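Local coordinates for DUF6836 domain-containing protein (Clostridium leptum, PDB 4PW1), which is of unknown function but folds as a nine-stranded antiparallel beta sheet surrounded by alpha-helices, at residues Lys131-Asp142 with Asp171-Met179; Glu90-Asn99 with Tyr109-Glu117. One frame throughout, in Å; residues are numbered along the deposited sequence. Where two conformers were deposited one is given.

Both contacts are partly buried, and their centres lie about 23 Å apart with no touch between them. They hold different elements. Contact 1 joins the end of helix 122-141 to the start of helix 173-190, outside the sheet. Contact 2 lies within the sheet, between neighbouring strands 95-103 and 106-114. The chain runs from the second of these strands into helix 122-141, so the two contacts follow in series. Contact 1 rests mainly on side chains, some bonded to backbone atoms: aromatic packing inside, and a helix cap and charged groups beside it. Contact 2 rests first on backbone bonds, with a tyrosine stack on one face, a salt bridge at the exposed turn, and waters at several points.

Contact 1: Lys131-Asp142 with Asp171-Met179; sequences KLQEDWEKFLSD and DNAFYMFFM
Asp135 and Asn172 bring the backbones closest, where helix 131-141 passes the start of helix 173-179 at 67°, with axes 9.2 Å apart. Asp135 OD2 accepts a nearly straight bond (173°) from Ala173 N at 2.8 Å, met from above the carboxylate plane. Lys131 NZ reaches both oxygens of that carboxylate on their syn lone pairs. It also forms a salt bridge with Asp171 OD1, in which the hydrogen bond is weak. Asn172 is the N-cap of its helix. Its OD1 takes Tyr175 N at 3.0 Å, while ND2 donates to Asp135 O at 2.9 Å. The ND2 bond ties the cap to the other helix, and the amide also stacks on the Asp135 carboxylate. Further along, Tyr175 OH donates to Asp142 O at 2.6 Å, just past the helix end. Phe174 is a knob in a hole formed by Leu132, Asp135, Trp136 and Phe139. Leu132 O and Asp135 CB lie at the edge of its ring, and Trp136 CD1 over one face. Phe139 CE1 meets Phe178 CE2 at 3.4 Å, the two rings oblique. Next to these rings, Val208 of helix 198-210 touches Phe139, Phe174 and Phe178, and strands 233-239 and 244-251 supply Leu236 and Phe245 against Phe174.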
# COMPACT_ATOMS: atom_id res chain seq x y z
N LYS B 131 20.65 11.56 -5.49
CA LYS B 131 20.94 11.46 -6.92
C LYS B 131 19.64 11.66 -7.73
O LYS B 131 19.60 12.40 -8.74
CB LYS B 131 21.64 10.12 -7.22
CG LYS B 131 22.04 9.87 -8.69
CD LYS B 131 23.05 10.89 -9.25
CE LYS B 131 23.64 10.45 -10.60
NZ LYS B 131 22.60 9.86 -11.52
N LEU B 132 18.57 11.03 -7.27
CA LEU B 132 17.28 11.11 -7.94
C LEU B 132 16.78 12.53 -8.01
O LEU B 132 16.35 12.99 -9.08
CB LEU B 132 16.30 10.21 -7.19
CG LEU B 132 15.20 9.50 -7.92
CD1 LEU B 132 15.63 8.92 -9.25
CD2 LEU B 132 14.65 8.45 -6.98
N GLN B 133 16.90 13.25 -6.91
CA GLN B 133 16.53 14.66 -6.88
C GLN B 133 17.33 15.49 -7.89
O GLN B 133 16.77 16.34 -8.57
CB GLN B 133 16.70 15.23 -5.47
CG GLN B 133 16.26 16.67 -5.23
CD GLN B 133 14.74 16.87 -5.36
OE1 GLN B 133 13.95 15.97 -5.09
NE2 GLN B 133 14.34 18.06 -5.79
N GLU B 134 18.63 15.25 -7.93
CA GLU B 134 19.53 15.93 -8.84
C GLU B 134 19.17 15.60 -10.29
O GLU B 134 19.11 16.47 -11.13
CB GLU B 134 21.01 15.56 -8.53
CG GLU B 134 21.60 16.22 -7.29
CD GLU B 134 22.87 15.54 -6.74
OE1 GLU B 134 23.37 14.55 -7.33
OE2 GLU B 134 23.38 16.01 -5.70
N ASP B 135 18.92 14.32 -10.57
CA ASP B 135 18.58 13.89 -11.94
C ASP B 135 17.26 14.58 -12.36
O ASP B 135 17.11 15.01 -13.52
CB ASP B 135 18.39 12.37 -12.02
CG ASP B 135 19.70 11.59 -12.05
OD1 ASP B 135 20.77 12.17 -11.99
OD2 ASP B 135 19.64 10.35 -12.13
N TRP B 136 16.32 14.67 -11.41
CA TRP B 136 15.01 15.24 -11.66
C TRP B 136 15.12 16.71 -12.00
O TRP B 136 14.43 17.20 -12.91
CB TRP B 136 14.07 15.03 -10.46
CG TRP B 136 12.65 15.50 -10.71
CD1 TRP B 136 11.82 15.06 -11.70
CD2 TRP B 136 11.87 16.43 -9.94
NE1 TRP B 136 10.61 15.67 -11.63
CE2 TRP B 136 10.61 16.53 -10.56
CE3 TRP B 136 12.12 17.21 -8.81
CZ2 TRP B 136 9.60 17.35 -10.09
CZ3 TRP B 136 11.12 18.03 -8.33
CH2 TRP B 136 9.87 18.10 -8.97
N GLU B 137 15.94 17.43 -11.24
CA GLU B 137 16.12 18.86 -11.47
C GLU B 137 16.78 19.08 -12.82
O GLU B 137 16.42 20.02 -13.53
CB GLU B 137 16.90 19.51 -10.33
CG GLU B 137 16.02 19.65 -9.10
CD GLU B 137 16.77 20.02 -7.85
OE1 GLU B 137 17.80 20.72 -7.94
OE2 GLU B 137 16.32 19.61 -6.76
N LYS B 138 17.73 18.23 -13.18
CA LYS B 138 18.35 18.33 -14.50
C LYS B 138 17.27 18.10 -15.58
O LYS B 138 17.18 18.85 -16.54
CB LYS B 138 19.51 17.34 -14.64
CG LYS B 138 20.20 17.38 -15.99
CD LYS B 138 20.63 18.80 -16.40
CE LYS B 138 21.55 18.81 -17.61
NZ LYS B 138 20.91 18.14 -18.78
N PHE B 139 16.45 17.07 -15.40
CA PHE B 139 15.35 16.83 -16.32
C PHE B 139 14.43 18.04 -16.43
O PHE B 139 14.08 18.45 -17.56
CB PHE B 139 14.57 15.57 -15.94
CG PHE B 139 13.27 15.40 -16.69
CD1 PHE B 139 13.27 14.85 -17.96
CD2 PHE B 139 12.08 15.77 -16.13
CE1 PHE B 139 12.08 14.69 -18.67
CE2 PHE B 139 10.90 15.60 -16.82
CZ PHE B 139 10.89 15.06 -18.09
N LEU B 140 14.03 18.62 -15.30
CA LEU B 140 13.15 19.79 -15.35
C LEU B 140 13.78 20.96 -16.12
O LEU B 140 13.07 21.67 -16.84
CB LEU B 140 12.75 20.29 -13.98
CG LEU B 140 11.95 19.36 -13.08
CD1 LEU B 140 11.78 20.03 -11.71
CD2 LEU B 140 10.61 18.98 -13.69
N SER B 141 15.09 21.14 -16.01
CA SER B 141 15.75 22.21 -16.76
C SER B 141 15.92 21.87 -18.24
O SER B 141 16.07 22.77 -19.05
CB SER B 141 17.14 22.53 -16.16
OG SER B 141 18.07 21.52 -16.55
N ASP B 142 15.93 20.59 -18.59
CA ASP B 142 16.15 20.18 -19.98
C ASP B 142 15.39 18.89 -20.29
O ASP B 142 15.98 17.79 -20.35
CB ASP B 142 17.64 20.02 -20.23
CG ASP B 142 17.97 19.81 -21.70
OD1 ASP B 142 17.08 19.92 -22.58
OD2 ASP B 142 19.14 19.49 -21.98
N ASP B 171 24.02 9.19 -17.25
CA ASP B 171 23.57 8.37 -16.14
C ASP B 171 22.36 9.00 -15.42
O ASP B 171 22.02 8.60 -14.29
CB ASP B 171 24.71 8.05 -15.17
CG ASP B 171 25.23 9.26 -14.46
OD1 ASP B 171 24.44 10.19 -14.21
OD2 ASP B 171 26.43 9.28 -14.15
N ASN B 172 21.70 9.96 -16.08
CA ASN B 172 20.44 10.52 -15.56
C ASN B 172 19.31 9.47 -15.61
O ASN B 172 18.95 8.97 -16.67
CB ASN B 172 20.06 11.78 -16.36
CG ASN B 172 18.83 12.48 -15.82
OD1 ASN B 172 17.73 11.93 -15.85
ND2 ASN B 172 19.00 13.70 -15.32
N ALA B 173 18.76 9.10 -14.45
CA ALA B 173 17.79 8.00 -14.41
C ALA B 173 16.54 8.29 -15.27
O ALA B 173 15.93 7.36 -15.86
CB ALA B 173 17.39 7.69 -12.97
N PHE B 174 16.14 9.56 -15.33
CA PHE B 174 14.92 9.95 -16.05
C PHE B 174 15.20 9.85 -17.54
O PHE B 174 14.44 9.20 -18.23
CB PHE B 174 14.42 11.34 -15.63
CG PHE B 174 13.96 11.39 -14.21
CD1 PHE B 174 12.68 10.99 -13.88
CD2 PHE B 174 14.82 11.77 -13.19
CE1 PHE B 174 12.25 11.00 -12.58
CE2 PHE B 174 14.40 11.76 -11.87
CZ PHE B 174 13.10 11.36 -11.55
N TYR B 175 16.32 10.43 -17.99
CA TYR B 175 16.69 10.32 -19.40
C TYR B 175 16.80 8.87 -19.85
O TYR B 175 16.33 8.52 -20.94
CB TYR B 175 18.00 11.05 -19.70
CG TYR B 175 17.99 12.54 -19.54
CD1 TYR B 175 16.80 13.29 -19.64
CD2 TYR B 175 19.18 13.24 -19.38
CE1 TYR B 175 16.82 14.68 -19.53
CE2 TYR B 175 19.22 14.63 -19.27
CZ TYR B 175 18.03 15.36 -19.36
OH TYR B 175 18.05 16.74 -19.23
N MSE B 176 17.42 8.01 -19.03
CA MSE B 176 17.63 6.63 -19.42
C MSE B 176 16.32 5.91 -19.54
O MSE B 176 16.09 5.12 -20.49
CB MSE B 176 18.48 5.85 -18.43
CG MSE B 176 19.91 6.36 -18.46
SE MSE B 176 21.04 5.27 -17.24
CE MSE B 176 20.15 5.25 -15.45
N PHE B 177 15.45 6.14 -18.56
CA PHE B 177 14.16 5.45 -18.57
C PHE B 177 13.29 5.93 -19.75
O PHE B 177 12.72 5.12 -20.46
CB PHE B 177 13.43 5.68 -17.26
CG PHE B 177 12.05 5.06 -17.23
CD1 PHE B 177 11.90 3.68 -17.16
CD2 PHE B 177 10.93 5.85 -17.33
CE1 PHE B 177 10.63 3.12 -17.17
CE2 PHE B 177 9.67 5.31 -17.32
CZ PHE B 177 9.53 3.93 -17.23
N PHE B 178 13.21 7.23 -19.99
CA PHE B 178 12.42 7.71 -21.14
C PHE B 178 12.95 7.22 -22.47
O PHE B 178 12.17 6.89 -23.38
CB PHE B 178 12.32 9.24 -21.13
CG PHE B 178 11.56 9.77 -19.95
CD1 PHE B 178 10.47 9.11 -19.47
CD2 PHE B 178 11.96 10.92 -19.30
CE1 PHE B 178 9.78 9.58 -18.36
CE2 PHE B 178 11.26 11.40 -18.21
CZ PHE B 178 10.17 10.73 -17.76
N MSE B 179 14.26 7.16 -22.59
CA MSE B 179 14.89 6.69 -23.85
C MSE B 179 14.55 5.24 -24.07
O MSE B 179 14.23 4.83 -25.18
CB MSE B 179 16.41 6.80 -23.81
CG MSE B 179 16.90 8.22 -24.08
SE MSE B 179 18.81 8.42 -23.59
CE MSE B 179 19.37 6.63 -24.28

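Contact 2: Glu90-Asn99 with Tyr109-Glu117; sequences EKDGRRYLVN and YFSYVNQDE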
# COMPACT_ATOMS: atom_id res chain seq x y z
N GLU B 90 19.40 -14.73 -15.90
CA GLU B 90 20.38 -14.18 -16.87
C GLU B 90 21.48 -15.20 -17.15
O GLU B 90 21.68 -16.14 -16.37
CB GLU B 90 21.07 -12.91 -16.31
CG GLU B 90 20.58 -11.56 -16.80
CD GLU B 90 20.86 -11.29 -18.26
OE1 GLU B 90 21.56 -12.08 -18.91
OE2 GLU B 90 20.36 -10.27 -18.76
N LYS B 91 22.24 -14.99 -18.24
CA LYS B 91 23.28 -15.93 -18.62
C LYS B 91 24.35 -16.03 -17.51
O LYS B 91 24.98 -17.06 -17.37
CB LYS B 91 23.89 -15.58 -20.01
N ASP B 92 24.54 -14.98 -16.72
CA ASP B 92 25.49 -14.97 -15.63
C ASP B 92 24.88 -15.31 -14.25
O ASP B 92 25.50 -15.05 -13.22
CB ASP B 92 26.16 -13.60 -15.58
CG ASP B 92 25.24 -12.51 -15.13
OD1 ASP B 92 24.01 -12.73 -14.92
OD2 ASP B 92 25.76 -11.40 -14.97
N GLY B 93 23.66 -15.87 -14.24
CA GLY B 93 23.07 -16.45 -13.02
C GLY B 93 22.23 -15.55 -12.16
O GLY B 93 21.60 -16.02 -11.23
N ARG B 94 22.16 -14.27 -12.50
CA ARG B 94 21.25 -13.36 -11.81
C ARG B 94 19.80 -13.78 -12.04
O ARG B 94 19.43 -14.17 -13.14
CB ARG B 94 21.43 -11.92 -12.32
CG ARG B 94 22.68 -11.22 -11.77
CD ARG B 94 22.85 -9.88 -12.45
NE ARG B 94 23.18 -10.07 -13.85
CZ ARG B 94 23.24 -9.11 -14.75
NH1 ARG B 94 23.00 -7.86 -14.40
NH2 ARG B 94 23.54 -9.42 -16.01
N ARG B 95 19.00 -13.74 -10.98
CA ARG B 95 17.63 -14.19 -11.05
C ARG B 95 16.70 -13.01 -10.95
O ARG B 95 16.85 -12.17 -10.07
CB ARG B 95 17.35 -15.19 -9.94
CG ARG B 95 18.24 -16.41 -10.11
CD ARG B 95 17.97 -17.49 -9.09
NE ARG B 95 18.04 -16.92 -7.77
CZ ARG B 95 17.85 -17.60 -6.65
NH1 ARG B 95 17.58 -18.90 -6.71
NH2 ARG B 95 17.95 -16.98 -5.49
N TYR B 96 15.74 -12.95 -11.85
CA TYR B 96 14.79 -11.86 -11.89
C TYR B 96 13.35 -12.34 -11.78
O TYR B 96 13.03 -13.45 -12.15
CB TYR B 96 14.92 -11.12 -13.20
CG TYR B 96 16.20 -10.40 -13.34
CD1 TYR B 96 17.30 -11.04 -13.87
CD2 TYR B 96 16.31 -9.07 -12.96
CE1 TYR B 96 18.50 -10.39 -14.01
CE2 TYR B 96 17.53 -8.40 -13.08
CZ TYR B 96 18.61 -9.08 -13.63
OH TYR B 96 19.84 -8.50 -13.82
N LEU B 97 12.50 -11.48 -11.24
CA LEU B 97 11.05 -11.61 -11.41
C LEU B 97 10.62 -10.45 -12.28
O LEU B 97 10.99 -9.29 -12.02
CB LEU B 97 10.32 -11.57 -10.06
CG LEU B 97 10.50 -12.78 -9.15
CD1 LEU B 97 9.77 -12.61 -7.82
CD2 LEU B 97 10.07 -14.08 -9.85
N VAL B 98 9.88 -10.77 -13.32
CA VAL B 98 9.24 -9.80 -14.16
C VAL B 98 7.74 -9.80 -13.90
O VAL B 98 7.10 -10.86 -13.91
CB VAL B 98 9.43 -10.12 -15.63
CG1 VAL B 98 8.70 -9.10 -16.52
CG2 VAL B 98 10.89 -10.17 -15.97
N ASN B 99 7.19 -8.61 -13.70
CA ASN B 99 5.76 -8.40 -13.57
C ASN B 99 5.32 -7.38 -14.61
O ASN B 99 6.00 -6.36 -14.82
CB ASN B 99 5.42 -7.91 -12.17
CG ASN B 99 5.43 -9.04 -11.18
OD1 ASN B 99 4.45 -9.76 -11.04
ND2 ASN B 99 6.58 -9.30 -10.60
N TYR B 109 1.87 -1.28 -16.20
CA TYR B 109 2.76 -1.77 -15.18
C TYR B 109 3.86 -2.63 -15.78
O TYR B 109 3.59 -3.49 -16.59
CB TYR B 109 2.00 -2.51 -14.06
CG TYR B 109 2.91 -2.90 -12.92
CD1 TYR B 109 3.84 -3.95 -13.06
CD2 TYR B 109 2.90 -2.20 -11.74
CE1 TYR B 109 4.70 -4.26 -12.04
CE2 TYR B 109 3.77 -2.50 -10.70
CZ TYR B 109 4.64 -3.53 -10.85
OH TYR B 109 5.50 -3.82 -9.86
N PHE B 110 5.10 -2.33 -15.40
CA PHE B 110 6.27 -3.14 -15.72
C PHE B 110 7.25 -3.11 -14.55
O PHE B 110 7.53 -2.06 -14.03
CB PHE B 110 6.98 -2.57 -16.95
CG PHE B 110 8.24 -3.32 -17.31
CD1 PHE B 110 9.46 -2.97 -16.76
CD2 PHE B 110 8.20 -4.38 -18.18
CE1 PHE B 110 10.61 -3.67 -17.09
CE2 PHE B 110 9.33 -5.11 -18.47
CZ PHE B 110 10.54 -4.75 -17.93
N SER B 111 7.80 -4.25 -14.15
CA SER B 111 8.93 -4.24 -13.25
C SER B 111 9.83 -5.45 -13.51
O SER B 111 9.35 -6.59 -13.82
CB SER B 111 8.45 -4.20 -11.79
OG SER B 111 7.93 -5.48 -11.44
N TYR B 112 11.13 -5.21 -13.36
CA TYR B 112 12.20 -6.14 -13.63
C TYR B 112 13.15 -6.11 -12.44
O TYR B 112 13.95 -5.20 -12.31
CB TYR B 112 12.90 -5.65 -14.89
CG TYR B 112 14.03 -6.47 -15.44
CD1 TYR B 112 13.79 -7.58 -16.24
CD2 TYR B 112 15.34 -6.07 -15.24
CE1 TYR B 112 14.85 -8.29 -16.80
CE2 TYR B 112 16.40 -6.78 -15.80
CZ TYR B 112 16.15 -7.88 -16.60
OH TYR B 112 17.19 -8.56 -17.14
N VAL B 113 13.03 -7.09 -11.55
CA VAL B 113 13.60 -6.98 -10.23
C VAL B 113 14.53 -8.14 -9.94
O VAL B 113 14.13 -9.32 -9.94
CB VAL B 113 12.51 -6.85 -9.12
CG1 VAL B 113 13.16 -6.82 -7.72
CG2 VAL B 113 11.68 -5.60 -9.30
N ASN B 114 15.79 -7.81 -9.72
CA ASN B 114 16.80 -8.82 -9.39
C ASN B 114 16.52 -9.35 -7.97
O ASN B 114 16.52 -8.60 -7.04
CB ASN B 114 18.16 -8.17 -9.48
CG ASN B 114 19.31 -9.04 -9.02
OD1 ASN B 114 19.20 -10.17 -8.56
ND2 ASN B 114 20.45 -8.47 -9.14
N GLN B 115 16.31 -10.64 -7.85
CA GLN B 115 15.92 -11.29 -6.61
C GLN B 115 17.07 -11.52 -5.69
O GLN B 115 16.86 -11.83 -4.54
CB GLN B 115 15.25 -12.64 -6.90
CG GLN B 115 14.00 -12.50 -7.75
CD GLN B 115 13.03 -11.60 -7.04
OE1 GLN B 115 12.74 -10.45 -7.44
NE2 GLN B 115 12.59 -12.07 -5.94
N ASP B 116 18.29 -11.39 -6.19
CA ASP B 116 19.45 -11.62 -5.34
C ASP B 116 20.20 -10.33 -5.06
O ASP B 116 21.33 -10.38 -4.62
CB ASP B 116 20.36 -12.66 -5.97
CG ASP B 116 19.63 -13.95 -6.27
OD1 ASP B 116 19.07 -14.55 -5.32
OD2 ASP B 116 19.60 -14.38 -7.46
N GLU B 117 19.59 -9.16 -5.26
CA GLU B 117 20.35 -7.94 -5.05
C GLU B 117 20.56 -7.69 -3.55
O GLU B 117 19.76 -8.10 -2.69
CB GLU B 117 19.70 -6.74 -5.75
CG GLU B 117 18.45 -6.26 -5.12
CD GLU B 117 17.90 -4.98 -5.76
OE1 GLU B 117 18.44 -4.47 -6.79
OE2 GLU B 117 16.90 -4.50 -5.21
O HOH W 1 19.58 -7.93 -16.70
O HOH W 2 21.66 -15.95 -8.47
O HOH W 3 20.41 -12.27 -8.98
O HOH W 4 9.11 -7.66 -10.83
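Tyr109 lies on strand 106-114, which pairs with strand 95-103 in an antiparallel beta hairpin; Asn99 O lies at the edge of its ring. CE1 of Tyr109 also lies 3.7 Å from Asn99 CB. Phe110 turns its ring to the other face of the sheet, near Val98 CG1 and against Ser53 and Leu57 of helix 44-58. Ser111 and Asn99 form a hydrogen-bonded pair. A water joins Ser111 OG to Leu97 O and Asn99 ND2, while Asn99 OD1 accepts from Asp85 N on the next strand. Tyr112 faces Val98 in a non-hydrogen-bonded pair. With CG anti to the backbone N (chi1 -178°), its ring lies against that of Tyr96 in an offset stack, centroids 4.3 Å apart and planes at 22°. CZ of Tyr112 sits over the centre of the Tyr96 ring. One water bridges both hydroxyls and Glu90 OE2, tying the stack to the turn at Glu90-Gly93. Leu97 N donates to Val113 O and Val113 N to Leu97 O, each at 3.0 Å. Asn114 puts CB 3.7 Å from Tyr96 CE2. Its OD1 accepts from Asp116 N at 2.8 Å, an Asx turn in the type I turn Asn114-Glu117 that ends the strand. Gln115 N then donates to Arg95 O at 2.7 Å, and its side chain crosses Leu97 at about a right angle. Asp116 closes the contact with a side-on salt bridge, guanidinium and carboxylate nearly coplanar: Arg95 NE meets OD2 of Asp116, and Arg95 NH2 meets its OD1 at 2.7 Å, both on syn lone pairs.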